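Local coordinates for pyridoxal phosphate homeostasis protein (Bifidobacterium adolescentis ATCC 15703, PDB 3CPG) that probably binds pyridoxal 5'-phosphate and takes part in keeping the cellular supply of this cofactor in balance, at residues 199-204 with 219-224. Sequence-based numbering, arbitrary orientation.
Sequences QGLMTI and SHLRKT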
ATOM      1  N   GLN A 199      -9.706   5.428  -0.285  1.00  4.58           N
ATOM      2  CA  GLN A 199      -9.489   4.870   1.049  1.00  4.09           C
ATOM      3  C   GLN A 199      -8.396   5.534   1.877  1.00  3.87           C
ATOM      4  O   GLN A 199      -8.106   5.093   2.996  1.00  4.99           O
ATOM      5  CB  GLN A 199      -9.204   3.372   0.919  1.00  4.73           C
ATOM      6  CG  GLN A 199     -10.252   2.658   0.079  1.00  6.32           C
ATOM      7  CD  GLN A 199      -9.894   1.215  -0.220  1.00  6.60           C
ATOM      8  OE1 GLN A 199      -8.735   0.892  -0.477  1.00  6.91           O
ATOM      9  NE2 GLN A 199     -10.898   0.345  -0.213  1.00  8.25           N
ATOM     10  N   GLY A 200      -7.800   6.592   1.335  1.00  4.62           N
ATOM     11  CA  GLY A 200      -6.742   7.283   2.047  1.00  4.95           C
ATOM     12  C   GLY A 200      -5.693   7.887   1.129  1.00  4.61           C
ATOM     13  O   GLY A 200      -5.917   8.038  -0.076  1.00  4.15           O
ATOM     14  N   LEU A 201      -4.551   8.244   1.709  1.00  4.58           N
ATOM     15  CA  LEU A 201      -3.444   8.844   0.969  1.00  3.50           C
ATOM     16  C   LEU A 201      -2.184   7.985   1.094  1.00  4.53           C
ATOM     17  O   LEU A 201      -2.072   7.155   1.992  1.00  4.14           O
ATOM     18  CB  LEU A 201      -3.155  10.247   1.511  1.00  3.54           C
ATOM     19  CG  LEU A 201      -4.342  11.215   1.615  1.00  3.14           C
ATOM     20  CD1 LEU A 201      -3.879  12.523   2.237  1.00  5.16           C
ATOM     21  CD2 LEU A 201      -4.946  11.449   0.244  1.00  3.65           C
HETATM   22  N   MSE A 202      -1.234   8.204   0.191  1.00  5.14           N
HETATM   23  CA  MSE A 202       0.021   7.459   0.190  1.00  5.53           C
HETATM   24  C   MSE A 202       1.154   8.378  -0.234  1.00  5.43           C
HETATM   25  O   MSE A 202       0.941   9.326  -0.981  1.00  4.27           O
HETATM   26  CB  MSE A 202      -0.067   6.286  -0.805  1.00  4.64           C
HETATM   27  CG  MSE A 202       1.185   5.370  -0.883  1.00  6.57           C
HETATM   28 SE   MSE A 202       2.699   5.966  -1.955  1.00 12.35          SE
HETATM   29  CE  MSE A 202       2.401   4.885  -3.501  1.00  7.62           C
ATOM     30  N   THR A 203       2.354   8.117   0.264  1.00  5.84           N
ATOM     31  CA  THR A 203       3.505   8.897  -0.167  1.00  5.73           C
ATOM     32  C   THR A 203       4.772   8.070  -0.056  1.00  6.79           C
ATOM     33  O   THR A 203       4.898   7.197   0.808  1.00  4.86           O
ATOM     34  CB  THR A 203       3.702  10.199   0.640  1.00  6.08           C
ATOM     35  OG1 THR A 203       4.699  11.005  -0.005  1.00  3.92           O
ATOM     36  CG2 THR A 203       4.183   9.895   2.048  1.00  5.60           C
ATOM     37  N   ILE A 204       5.697   8.336  -0.966  1.00  7.17           N
ATOM     38  CA  ILE A 204       6.983   7.658  -0.974  1.00  8.29           C
ATOM     39  C   ILE A 204       7.903   8.417  -0.011  1.00  8.55           C
ATOM     40  O   ILE A 204       8.947   7.916   0.402  1.00  8.82           O
ATOM     41  CB  ILE A 204       7.573   7.653  -2.394  1.00  9.23           C
ATOM     42  CG1 ILE A 204       6.634   6.884  -3.330  1.00 10.39           C
ATOM     43  CG2 ILE A 204       8.961   7.026  -2.387  1.00 11.78           C
ATOM     44  CD1 ILE A 204       7.069   6.890  -4.786  1.00 12.46           C
ATOM     45  N   SER A 219       3.748  14.485   8.181  1.00  5.26           N
ATOM     46  CA  SER A 219       2.829  15.342   8.914  1.00  4.48           C
ATOM     47  C   SER A 219       1.867  15.994   7.926  1.00  5.09           C
ATOM     48  O   SER A 219       0.669  16.086   8.178  1.00  5.75           O
ATOM     49  CB  SER A 219       3.613  16.419   9.669  1.00  4.39           C
ATOM     50  OG  SER A 219       2.743  17.282  10.379  1.00  8.67           O
ATOM     51  N   HIS A 220       2.398  16.442   6.793  1.00  5.22           N
ATOM     52  CA  HIS A 220       1.572  17.079   5.782  1.00  5.15           C
ATOM     53  C   HIS A 220       0.533  16.098   5.251  1.00  5.68           C
ATOM     54  O   HIS A 220      -0.627  16.461   5.069  1.00  6.78           O
ATOM     55  CB  HIS A 220       2.444  17.607   4.643  1.00  6.36           C
ATOM     56  CG  HIS A 220       1.664  18.211   3.517  1.00  8.25           C
ATOM     57  ND1 HIS A 220       1.037  17.451   2.553  1.00  8.62           N
ATOM     58  CD2 HIS A 220       1.402  19.504   3.208  1.00  7.38           C
ATOM     59  CE1 HIS A 220       0.423  18.250   1.698  1.00  7.95           C
ATOM     60  NE2 HIS A 220       0.628  19.499   2.072  1.00  7.80           N
ATOM     61  N   LEU A 221       0.943  14.852   5.022  1.00  5.07           N
ATOM     62  CA  LEU A 221       0.012  13.847   4.518  1.00  3.70           C
ATOM     63  C   LEU A 221      -1.110  13.599   5.525  1.00  4.26           C
ATOM     64  O   LEU A 221      -2.274  13.496   5.150  1.00  4.00           O
ATOM     65  CB  LEU A 221       0.736  12.525   4.229  1.00  3.00           C
ATOM     66  CG  LEU A 221      -0.026  11.624   3.253  1.00  3.17           C
ATOM     67  CD1 LEU A 221      -0.019  12.258   1.869  1.00  5.41           C
ATOM     68  CD2 LEU A 221       0.625  10.242   3.205  1.00  4.01           C
ATOM     69  N   ARG A 222      -0.758  13.504   6.804  1.00  4.78           N
ATOM     70  CA  ARG A 222      -1.760  13.272   7.840  1.00  5.33           C
ATOM     71  C   ARG A 222      -2.770  14.420   7.904  1.00  6.11           C
ATOM     72  O   ARG A 222      -3.976  14.190   7.972  1.00  5.87           O
ATOM     73  CB  ARG A 222      -1.108  13.112   9.216  1.00  5.83           C
ATOM     74  CG  ARG A 222      -2.128  12.819  10.311  1.00  8.35           C
ATOM     75  CD  ARG A 222      -1.547  12.883  11.712  1.00 13.98           C
ATOM     76  NE  ARG A 222      -1.222  14.247  12.118  1.00 14.59           N
ATOM     77  CZ  ARG A 222       0.011  14.736  12.175  1.00 15.18           C
ATOM     78  NH1 ARG A 222       1.051  13.971  11.855  1.00 11.75           N
ATOM     79  NH2 ARG A 222       0.203  15.995  12.555  1.00 18.74           N
ATOM     80  N   LYS A 223      -2.274  15.654   7.896  1.00  6.28           N
ATOM     81  CA  LYS A 223      -3.160  16.816   7.956  1.00  5.81           C
ATOM     82  C   LYS A 223      -4.074  16.868   6.739  1.00  6.22           C
ATOM     83  O   LYS A 223      -5.252  17.208   6.848  1.00  6.82           O
ATOM     84  CB  LYS A 223      -2.345  18.109   8.041  1.00  7.05           C
ATOM     85  CG  LYS A 223      -1.601  18.278   9.352  1.00  8.48           C
ATOM     86  CD  LYS A 223      -0.865  19.606   9.392  1.00 11.06           C
ATOM     87  CE  LYS A 223      -0.117  19.773  10.703  1.00 12.29           C
ATOM     88  NZ  LYS A 223       0.580  21.092  10.768  1.00 12.82           N
ATOM     89  N   THR A 224      -3.519  16.541   5.578  1.00  4.93           N
ATOM     90  CA  THR A 224      -4.291  16.540   4.341  1.00  5.42           C
ATOM     91  C   THR A 224      -5.408  15.508   4.454  1.00  4.94           C
ATOM     92  O   THR A 224      -6.551  15.775   4.095  1.00  5.26           O
ATOM     93  CB  THR A 224      -3.390  16.214   3.137  1.00  4.36           C
ATOM     94  OG1 THR A 224      -2.434  17.270   2.963  1.00  5.15           O
ATOM     95  CG2 THR A 224      -4.219  16.065   1.863  1.00  5.40           C
TER
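Leu221 holds CG anti to its backbone N (chi1 -159°), which puts CG 3.8 Å from Leu201 CB, and Leu201 holds its own CG anti to the carbonyl carbon (chi1 -52°). Both CB atoms are directed at the opposite segment, and the two leucines meet where the backbones come nearest, 7.0 Å from CA to CA. Leu221 divides its methyls: CD1 lies 3.7 Å from Leu201 CB, while CD2 reaches Thr203 CG2 at 3.8 Å and the carbonyl carbon of Met202. Leu201 CD1 packs 3.6 Å from Thr224 CG2, the two side chains crossing at about a right angle, and also touches Leu221 O. Thr224 presents this methyl while its OG1 donates a hydrogen bond to His220 O at 2.9 Å, from the face of the carbonyl plane opposite Thr224 N. No hydrogen bond joins the segments; side chain meets side chain carbon to carbon. An alanine at Leu221 would probably leave a gap beside Leu201 CB and Thr203 CG2. Thr203 OG1 is hydrogen-bonded to Val167 O. The axes of 199-202 and 219-224 pass 8.9 Å apart, nearly antiparallel (157°); they belong to strand 196-202 and helix 211-231 of a TIM-barrel beta-alpha-beta unit, the helix outside the parallel sheet, with Leu221 also touching Leu242 of strand 241-243 and Leu201 touching Leu165 of strand 161-166.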